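Alpha-pyrone synthesis polyketide synthase-like Pks18 (Mycobacterium tuberculosis, PDB 1TED) probably extends medium- and long-chain aliphatic acyl-CoA substrates with malonyl-CoA, as a homodimeric type III polyketide synthase, to make tri- and tetraketide alpha-pyrones. Local coordinates at residues V34-A39 with A194-V199; D93-E98 with R103-L108; G283-G288 with P317-Q322; Q362-S365 with I369-G372. One frame throughout, in Å; residues are numbered along the deposited sequence.

Contacts 1 and 4 both reach the mixed beta-sheet of this thiolase-fold chain, with centres 20 Å apart and nearest atoms about 10 Å apart. Contact 3 pairs two helices in the C-terminal half, 24 Å from contact 4 and 31 Å from contact 1 between centres. Contact 2 is an outlying piece of the N-terminal half, its centre about 44 Å from that of contact 4. The ones that approach the chemistry are 2 and 3: the side chain of I319 in contact 3 lies about 6 Å from that of C175, the probable nucleophile, while the side chain of R105 in contact 2 is about 7 Å from that of H221, a probable substrate-binding residue, and the side chain of R96 about 7 Å from the bound myristic acid.

Contact 1: V34-A39 with A194-V199; sequences VIEGLA and AMKALV
E36 and K196 are all that meets here, and what joins them is charge: a long salt bridge, with E36 OE1 3.7 Å from K196 NZ. The bridge is doubtful, since the model crowds OE1 and the oxygen may be slightly misplaced. The glutamate reaches out with CG anti to its carbonyl carbon (chi1 -47°) and the chain extended beyond. K196 instead bends at chi2 (-62°), which lifts its tail off the strand and carries the ammonium up to the carboxylate; the two side chains run at about a right angle to each other.

Between the backbones lies strand 226-236, so that strands 32-41 and 196-204 are next-but-one neighbours in the mixed sheet, parallel to each other and each antiparallel to the one that separates them. Even the nearest CA atoms, those of E36 and K196, are 9.4 Å apart. E36 and G37 both face V232 of that intervening strand, a classic beta bulge in strand 32-41.

Van der Waals contact adds little: K196 CD comes 4.0 Å from E36 OE1, and the lysine side chain also rests against Y130, while that of E36 touches K246.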
# COMPACT_ATOMS: atom_id res chain seq x y z
N VAL A 34 -9.55 15.70 11.87
CA VAL A 34 -10.26 15.20 13.04
C VAL A 34 -10.86 13.81 12.81
O VAL A 34 -11.48 13.56 11.78
CB VAL A 34 -11.40 16.19 13.43
CG1 VAL A 34 -12.31 15.59 14.51
CG2 VAL A 34 -10.80 17.50 13.91
N ILE A 35 -10.65 12.91 13.76
CA ILE A 35 -11.24 11.58 13.68
C ILE A 35 -12.65 11.83 14.17
O ILE A 35 -12.86 12.10 15.34
CB ILE A 35 -10.56 10.59 14.64
CG1 ILE A 35 -9.12 10.33 14.18
CG2 ILE A 35 -11.36 9.29 14.70
CD1 ILE A 35 -8.26 9.64 15.25
N GLU A 36 -13.62 11.77 13.26
CA GLU A 36 -15.00 12.06 13.61
C GLU A 36 -15.82 10.82 13.90
O GLU A 36 -16.88 10.89 14.52
CB GLU A 36 -15.60 12.91 12.48
CG GLU A 36 -14.65 14.04 12.13
CD GLU A 36 -15.25 15.16 11.31
OE1 GLU A 36 -15.76 14.88 10.21
OE2 GLU A 36 -15.20 16.32 11.77
N GLY A 37 -15.31 9.67 13.46
CA GLY A 37 -15.99 8.41 13.69
C GLY A 37 -14.94 7.35 13.95
O GLY A 37 -13.87 7.39 13.34
N LEU A 38 -15.25 6.41 14.83
CA LEU A 38 -14.33 5.34 15.17
C LEU A 38 -15.09 4.10 15.61
O LEU A 38 -15.92 4.15 16.52
CB LEU A 38 -13.39 5.80 16.30
CG LEU A 38 -12.29 4.86 16.83
CD1 LEU A 38 -11.38 5.66 17.73
CD2 LEU A 38 -12.88 3.69 17.61
N ALA A 39 -14.79 2.97 14.97
CA ALA A 39 -15.45 1.71 15.30
C ALA A 39 -14.43 0.61 15.46
O ALA A 39 -13.34 0.65 14.87
CB ALA A 39 -16.46 1.33 14.23
N ALA A 194 -13.91 19.67 1.86
CA ALA A 194 -15.32 19.30 1.82
C ALA A 194 -15.56 17.80 1.87
O ALA A 194 -16.69 17.35 1.98
CB ALA A 194 -15.99 19.89 0.57
N MET A 195 -14.50 17.01 1.80
CA MET A 195 -14.67 15.57 1.78
C MET A 195 -14.24 14.85 3.05
O MET A 195 -13.65 15.45 3.96
CB MET A 195 -13.90 15.02 0.59
CG MET A 195 -14.19 15.77 -0.71
SD MET A 195 -15.89 15.50 -1.28
CE MET A 195 -15.67 13.92 -2.14
N LYS A 196 -14.56 13.57 3.12
CA LYS A 196 -14.20 12.74 4.25
C LYS A 196 -13.44 11.54 3.72
O LYS A 196 -13.53 11.20 2.53
CB LYS A 196 -15.44 12.24 5.00
CG LYS A 196 -16.46 13.32 5.30
CD LYS A 196 -15.90 14.39 6.21
CE LYS A 196 -16.84 15.59 6.25
NZ LYS A 196 -16.29 16.68 7.07
N ALA A 197 -12.70 10.90 4.61
CA ALA A 197 -11.93 9.73 4.24
C ALA A 197 -12.25 8.62 5.21
O ALA A 197 -12.48 8.86 6.41
CB ALA A 197 -10.44 10.05 4.27
N LEU A 198 -12.27 7.40 4.68
CA LEU A 198 -12.55 6.21 5.47
C LEU A 198 -11.27 5.39 5.54
O LEU A 198 -10.68 5.04 4.50
CB LEU A 198 -13.67 5.38 4.83
CG LEU A 198 -13.97 4.01 5.47
CD1 LEU A 198 -14.58 4.20 6.85
CD2 LEU A 198 -14.95 3.23 4.60
N VAL A 199 -10.82 5.10 6.76
CA VAL A 199 -9.61 4.30 6.98
C VAL A 199 -10.01 2.96 7.59
O VAL A 199 -10.76 2.91 8.57
CB VAL A 199 -8.61 5.03 7.91
CG1 VAL A 199 -7.40 4.15 8.18
CG2 VAL A 199 -8.14 6.30 7.24

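Contact 2: D93-E98 with R103-L108; sequences DVFRRE and RDRMHL
With F95 CG turned anti to the backbone N (chi1 171°), the phenyl ring reaches across to helix 102-125, and R105, extended from CG to NE, runs past it in the opposite direction. The methylene of R105 meets the ring at its edge, CG lying 3.9 Å from F95 CZ. Further along, F95 CE2 lies over one face of the R105 guanidinium, offset toward its rim, with the two planes 28° apart. D104 adds its CB, 4.0 Å from F95 CZ.

R96 bends at chi2 (54°) and brings its own guanidinium across that of R105, the planes tilted well apart, so R105 NH1 sits over one face of it, 4.1 Å from R96 NH2. L108 CD1 touches the edge of the same group, 4.3 Å from R96 NH1. Two like charges this close would probably be costly alone, but backbone oxygens gather round them: R105 NH1 bonds to the carbonyls of V207 and A209, and R96 NH2 makes a weak bond to that of S206. R105 NE is taken by T101 OG1. In the plane of the R105 guanidinium a water accepts from NH2 at 2.8 Å and donates to the carbonyls of F95 and E98, the two ends of a type I turn. The R105 guanidinium, thus pinned at all three nitrogens, lies about 7 Å from the side chain of H221, a probable substrate-binding residue.

Together the packing and bonds seat the F95-E98 turn against the first turns of helix 102-125 and the loop of residues 206-209; from the same helix start, R103 forms a salt bridge with E276 of the second subunit.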
# COMPACT_ATOMS: atom_id res chain seq x y z
N ASP A 93 -6.41 -28.74 11.04
CA ASP A 93 -5.20 -29.46 11.45
C ASP A 93 -4.65 -30.39 10.37
O ASP A 93 -3.56 -30.94 10.52
CB ASP A 93 -5.46 -30.26 12.73
CG ASP A 93 -4.49 -29.91 13.85
OD1 ASP A 93 -3.30 -29.66 13.56
OD2 ASP A 93 -4.92 -29.89 15.02
N VAL A 94 -5.40 -30.57 9.28
CA VAL A 94 -4.93 -31.41 8.19
C VAL A 94 -4.42 -30.50 7.07
O VAL A 94 -3.59 -30.89 6.25
CB VAL A 94 -6.07 -32.30 7.63
CG1 VAL A 94 -5.52 -33.26 6.59
CG2 VAL A 94 -6.74 -33.06 8.77
N PHE A 95 -4.94 -29.27 7.07
CA PHE A 95 -4.60 -28.24 6.11
C PHE A 95 -3.42 -27.43 6.64
O PHE A 95 -2.59 -26.95 5.87
CB PHE A 95 -5.81 -27.32 5.92
CG PHE A 95 -5.53 -26.09 5.12
CD1 PHE A 95 -5.40 -26.15 3.74
CD2 PHE A 95 -5.44 -24.85 5.75
CE1 PHE A 95 -5.18 -25.00 2.99
CE2 PHE A 95 -5.23 -23.69 5.01
CZ PHE A 95 -5.10 -23.76 3.63
N ARG A 96 -3.38 -27.29 7.96
CA ARG A 96 -2.34 -26.54 8.66
C ARG A 96 -0.94 -27.09 8.45
O ARG A 96 0.04 -26.36 8.51
CB ARG A 96 -2.64 -26.51 10.15
CG ARG A 96 -3.09 -25.16 10.67
CD ARG A 96 -4.27 -24.62 9.87
NE ARG A 96 -4.46 -23.19 10.12
CZ ARG A 96 -5.36 -22.44 9.49
NH1 ARG A 96 -6.16 -22.98 8.58
NH2 ARG A 96 -5.45 -21.15 9.77
N ARG A 97 -0.86 -28.39 8.21
CA ARG A 97 0.43 -29.05 8.04
C ARG A 97 0.87 -29.26 6.60
O ARG A 97 1.96 -29.77 6.35
CB ARG A 97 0.42 -30.39 8.77
CG ARG A 97 0.45 -30.26 10.29
CD ARG A 97 0.76 -31.59 10.95
NE ARG A 97 -0.42 -32.42 11.14
CZ ARG A 97 -1.34 -32.20 12.08
NH1 ARG A 97 -1.21 -31.17 12.91
NH2 ARG A 97 -2.39 -33.01 12.19
N GLU A 98 0.05 -28.85 5.64
CA GLU A 98 0.42 -29.03 4.25
C GLU A 98 1.19 -27.85 3.68
O GLU A 98 1.01 -26.71 4.10
CB GLU A 98 -0.81 -29.26 3.39
CG GLU A 98 -1.62 -30.46 3.78
CD GLU A 98 -2.54 -30.90 2.67
OE1 GLU A 98 -3.33 -30.05 2.18
OE2 GLU A 98 -2.47 -32.09 2.29
N ARG A 103 -1.96 -19.54 -1.33
CA ARG A 103 -3.06 -19.01 -2.14
C ARG A 103 -4.43 -19.27 -1.50
O ARG A 103 -5.30 -18.40 -1.53
CB ARG A 103 -3.04 -19.62 -3.56
CG ARG A 103 -4.02 -18.95 -4.53
CD ARG A 103 -3.65 -17.49 -4.81
NE ARG A 103 -4.67 -16.80 -5.60
CZ ARG A 103 -4.85 -16.92 -6.91
NH1 ARG A 103 -4.07 -17.72 -7.64
NH2 ARG A 103 -5.82 -16.25 -7.51
N ASP A 104 -4.62 -20.45 -0.93
CA ASP A 104 -5.89 -20.77 -0.29
C ASP A 104 -6.09 -19.96 0.98
O ASP A 104 -7.23 -19.65 1.34
CB ASP A 104 -5.98 -22.26 0.03
CG ASP A 104 -6.22 -23.11 -1.21
OD1 ASP A 104 -6.63 -22.55 -2.25
OD2 ASP A 104 -6.00 -24.34 -1.15
N ARG A 105 -5.00 -19.63 1.66
CA ARG A 105 -5.06 -18.86 2.89
C ARG A 105 -5.44 -17.39 2.63
O ARG A 105 -6.08 -16.75 3.47
CB ARG A 105 -3.72 -18.96 3.64
CG ARG A 105 -3.43 -20.34 4.25
CD ARG A 105 -1.96 -20.43 4.66
NE ARG A 105 -1.57 -21.70 5.28
CZ ARG A 105 -1.63 -21.96 6.58
NH1 ARG A 105 -2.07 -21.04 7.43
NH2 ARG A 105 -1.22 -23.13 7.04
N MET A 106 -5.06 -16.87 1.46
CA MET A 106 -5.41 -15.50 1.10
C MET A 106 -6.91 -15.48 0.76
O MET A 106 -7.61 -14.49 0.99
CB MET A 106 -4.59 -15.04 -0.10
CG MET A 106 -3.08 -15.21 0.07
SD MET A 106 -2.38 -14.14 1.35
CE MET A 106 -2.52 -15.22 2.85
N HIS A 107 -7.40 -16.58 0.18
CA HIS A 107 -8.83 -16.69 -0.11
C HIS A 107 -9.50 -16.81 1.25
O HIS A 107 -10.56 -16.23 1.49
CB HIS A 107 -9.13 -17.93 -0.97
CG HIS A 107 -8.97 -17.69 -2.44
ND1 HIS A 107 -9.73 -16.77 -3.14
CD2 HIS A 107 -8.13 -18.24 -3.35
CE1 HIS A 107 -9.36 -16.76 -4.40
NE2 HIS A 107 -8.39 -17.64 -4.56
N LEU A 108 -8.87 -17.55 2.16
CA LEU A 108 -9.45 -17.68 3.49
C LEU A 108 -9.50 -16.30 4.12
O LEU A 108 -10.46 -15.96 4.83
CB LEU A 108 -8.61 -18.61 4.37
CG LEU A 108 -9.26 -19.94 4.76
CD1 LEU A 108 -8.41 -20.61 5.83
CD2 LEU A 108 -10.68 -19.72 5.28
O HOH W 1 -0.67 -25.31 5.35

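Contact 3: G283-G288 with P317-Q322; sequences GYIFSG and PKIIEQ
I285 and F286 on helix 281-299 face I319 and Q322 on helix 317-327 across two nearly parallel segments, whose axes come within 8.8 Å at a crossing angle of -20°; the CA atoms of F286 and Q322 are the nearest pair, 4.9 Å apart. The oily part of the interface belongs to the isoleucines. I285 extends its CG1 arm so that CD1 lands on I319, 3.8 Å from CG2, and its other branch, CG2, rests 4.0 Å from Q322 CB. Both isoleucines also pack on F377 of strand 370-378, which covers them from the sheet side.

Q322 supplies the rest. Its chain bends at chi2 (-51°), turning the amide toward F286, where OE1 comes 3.5 Å from F286 CB. The amide and phenyl planes are close to perpendicular, 80° apart, and the oxygen approaches the ring obliquely. That oxygen has its hydrogen bond elsewhere, from R325 NH2. R325 in turn makes a cation-pi contact with F286, so one arginine, a turn further along helix 317-327, engages both partners, and S326 OG bonds to the F286 carbonyl.

The interface therefore changes character along its width. Next to the sheet it is apolar packing, and I319 there lies about 6 Å from the side chain of C175, the probable nucleophile. No hydrogen bond joins the two segments directly; toward the outside the polar tie between the helices runs through R325 and S326, which probably also lets the arginine's charge polarise the Q322 carbonyl.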
# COMPACT_ATOMS: atom_id res chain seq x y z
N GLY A 283 15.33 -3.67 22.64
CA GLY A 283 16.42 -2.72 22.83
C GLY A 283 16.29 -1.58 21.82
O GLY A 283 16.69 -0.45 22.11
N TYR A 284 15.75 -1.86 20.64
CA TYR A 284 15.58 -0.81 19.62
C TYR A 284 14.46 0.12 20.05
O TYR A 284 14.51 1.33 19.83
CB TYR A 284 15.22 -1.42 18.25
CG TYR A 284 16.24 -2.37 17.67
CD1 TYR A 284 17.61 -2.16 17.87
CD2 TYR A 284 15.84 -3.43 16.87
CE1 TYR A 284 18.56 -2.99 17.27
CE2 TYR A 284 16.78 -4.27 16.26
CZ TYR A 284 18.13 -4.04 16.47
OH TYR A 284 19.05 -4.85 15.84
N ILE A 285 13.43 -0.46 20.66
CA ILE A 285 12.29 0.29 21.14
C ILE A 285 12.70 1.23 22.26
O ILE A 285 12.40 2.42 22.22
CB ILE A 285 11.19 -0.66 21.66
CG1 ILE A 285 10.60 -1.46 20.49
CG2 ILE A 285 10.10 0.13 22.38
CD1 ILE A 285 9.66 -2.56 20.90
N PHE A 286 13.39 0.70 23.26
CA PHE A 286 13.82 1.51 24.39
C PHE A 286 14.65 2.72 24.02
O PHE A 286 14.42 3.82 24.52
CB PHE A 286 14.64 0.68 25.37
CG PHE A 286 15.34 1.51 26.41
CD1 PHE A 286 14.61 2.14 27.43
CD2 PHE A 286 16.72 1.70 26.35
CE1 PHE A 286 15.25 2.95 28.37
CE2 PHE A 286 17.37 2.51 27.29
CZ PHE A 286 16.63 3.14 28.31
N SER A 287 15.64 2.53 23.17
CA SER A 287 16.51 3.64 22.80
C SER A 287 15.98 4.46 21.64
O SER A 287 16.51 5.54 21.34
CB SER A 287 17.92 3.12 22.49
OG SER A 287 17.90 2.24 21.39
N GLY A 288 14.91 3.98 21.01
CA GLY A 288 14.34 4.71 19.89
C GLY A 288 13.16 5.59 20.25
O GLY A 288 12.99 6.66 19.66
N PRO A 317 4.02 -7.85 25.83
CA PRO A 317 4.64 -7.34 27.06
C PRO A 317 5.97 -6.59 26.90
O PRO A 317 6.12 -5.50 27.43
CB PRO A 317 4.75 -8.59 27.94
CG PRO A 317 4.77 -9.72 26.93
CD PRO A 317 3.73 -9.29 25.95
N LYS A 318 6.92 -7.16 26.16
CA LYS A 318 8.22 -6.51 25.97
C LYS A 318 8.16 -5.17 25.23
O LYS A 318 9.00 -4.30 25.46
CB LYS A 318 9.19 -7.44 25.24
CG LYS A 318 9.53 -8.70 25.99
CD LYS A 318 10.53 -9.55 25.22
CE LYS A 318 10.72 -10.90 25.89
NZ LYS A 318 11.66 -11.78 25.15
N ILE A 319 7.20 -5.02 24.33
CA ILE A 319 7.05 -3.79 23.55
C ILE A 319 6.49 -2.65 24.40
O ILE A 319 6.98 -1.52 24.33
CB ILE A 319 6.14 -4.02 22.34
CG1 ILE A 319 6.74 -5.12 21.46
CG2 ILE A 319 5.96 -2.73 21.56
CD1 ILE A 319 5.94 -5.42 20.23
N ILE A 320 5.47 -2.95 25.19
CA ILE A 320 4.86 -1.95 26.07
C ILE A 320 5.89 -1.58 27.13
O ILE A 320 6.16 -0.41 27.39
CB ILE A 320 3.57 -2.51 26.75
CG1 ILE A 320 2.54 -2.88 25.67
CG2 ILE A 320 2.96 -1.48 27.71
CD1 ILE A 320 1.22 -3.42 26.21
N GLU A 321 6.47 -2.61 27.72
CA GLU A 321 7.51 -2.54 28.76
C GLU A 321 8.60 -1.51 28.46
O GLU A 321 8.83 -0.58 29.23
CB GLU A 321 8.14 -3.93 28.85
CG GLU A 321 8.79 -4.31 30.11
CD GLU A 321 9.00 -5.80 30.16
OE1 GLU A 321 9.65 -6.34 29.24
OE2 GLU A 321 8.49 -6.44 31.10
N GLN A 322 9.28 -1.71 27.33
CA GLN A 322 10.38 -0.84 26.92
C GLN A 322 9.92 0.54 26.47
O GLN A 322 10.66 1.52 26.62
CB GLN A 322 11.21 -1.50 25.82
CG GLN A 322 11.94 -2.77 26.28
CD GLN A 322 12.75 -2.55 27.56
OE1 GLN A 322 13.40 -1.52 27.73
NE2 GLN A 322 12.74 -3.54 28.45

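Contact 4: Q362-S365 with I369-G372; sequences QAES and ISTG
E364 and S370 form the tight part of this contact: S370 OG donates to E364 OE2 at 2.8 Å, and OE2 accepts with its syn lone pair. The same oxygen takes a second bond from S365 OG, 2.7 Å away, which comes from above the carboxylate plane and 36° out of it. The glutamate doubles back to receive both, with CG lodged between its backbone N and carbonyl carbon (chi1 75°) and a further bend at chi2. Its other oxygen, OE1, forms a salt bridge with R392 NH2, and R392 NE bonds to S370 OG. One arginine thus braces both partners, fixing the carboxylate and probably favouring its charged form.

The remainder is loose. Q362 and A363 are exposed and stay clear of the strand, and I369 directs its CB away from them. Only 82 Å² of surface is buried in all.

In the fold this pins the loop that leaves helix 349-361 to the start of strand 370-378. That strand runs between 382-390, antiparallel to it, and the short edge strand 310-312, parallel to it; S370 pairs through its backbone with I390 on one side, and T371 N bonds to D308 on the other.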
# COMPACT_ATOMS: atom_id res chain seq x y z
N GLN A 362 -13.56 6.53 28.10
CA GLN A 362 -13.38 6.90 29.51
C GLN A 362 -12.23 7.87 29.75
O GLN A 362 -11.06 7.56 29.51
CB GLN A 362 -13.20 5.66 30.39
CG GLN A 362 -11.99 4.82 30.07
CD GLN A 362 -11.72 3.76 31.14
OE1 GLN A 362 -12.64 3.04 31.56
NE2 GLN A 362 -10.47 3.67 31.59
N ALA A 363 -12.59 9.05 30.24
CA ALA A 363 -11.63 10.11 30.53
C ALA A 363 -10.65 9.66 31.61
O ALA A 363 -11.03 8.99 32.57
CB ALA A 363 -12.37 11.36 30.99
N GLU A 364 -9.38 10.02 31.45
CA GLU A 364 -8.33 9.65 32.40
C GLU A 364 -8.15 10.72 33.47
O GLU A 364 -7.44 10.53 34.45
CB GLU A 364 -7.00 9.44 31.67
CG GLU A 364 -6.30 10.73 31.22
CD GLU A 364 -7.16 11.64 30.36
OE1 GLU A 364 -7.88 11.14 29.47
OE2 GLU A 364 -7.11 12.88 30.56
N SER A 365 -8.81 11.86 33.26
CA SER A 365 -8.73 12.97 34.19
C SER A 365 -9.96 13.85 33.99
O SER A 365 -10.79 13.57 33.12
CB SER A 365 -7.46 13.79 33.96
OG SER A 365 -7.51 14.44 32.70
N ILE A 369 -10.33 18.35 27.45
CA ILE A 369 -9.30 18.16 26.42
C ILE A 369 -8.09 17.43 26.99
O ILE A 369 -7.30 18.00 27.75
CB ILE A 369 -8.79 19.48 25.77
CG1 ILE A 369 -9.94 20.25 25.14
CG2 ILE A 369 -7.75 19.15 24.68
CD1 ILE A 369 -9.49 21.49 24.39
N SER A 370 -7.96 16.17 26.63
CA SER A 370 -6.84 15.35 27.08
C SER A 370 -5.86 15.31 25.91
O SER A 370 -6.27 15.14 24.77
CB SER A 370 -7.34 13.95 27.43
OG SER A 370 -8.43 14.04 28.33
N THR A 371 -4.57 15.49 26.18
CA THR A 371 -3.59 15.46 25.11
C THR A 371 -2.85 14.14 25.14
O THR A 371 -2.33 13.75 26.18
CB THR A 371 -2.59 16.62 25.23
OG1 THR A 371 -3.29 17.86 25.06
CG2 THR A 371 -1.49 16.52 24.18
N GLY A 372 -2.77 13.46 24.01
CA GLY A 372 -2.08 12.19 24.01
C GLY A 372 -1.16 11.95 22.84
O GLY A 372 -1.21 12.65 21.82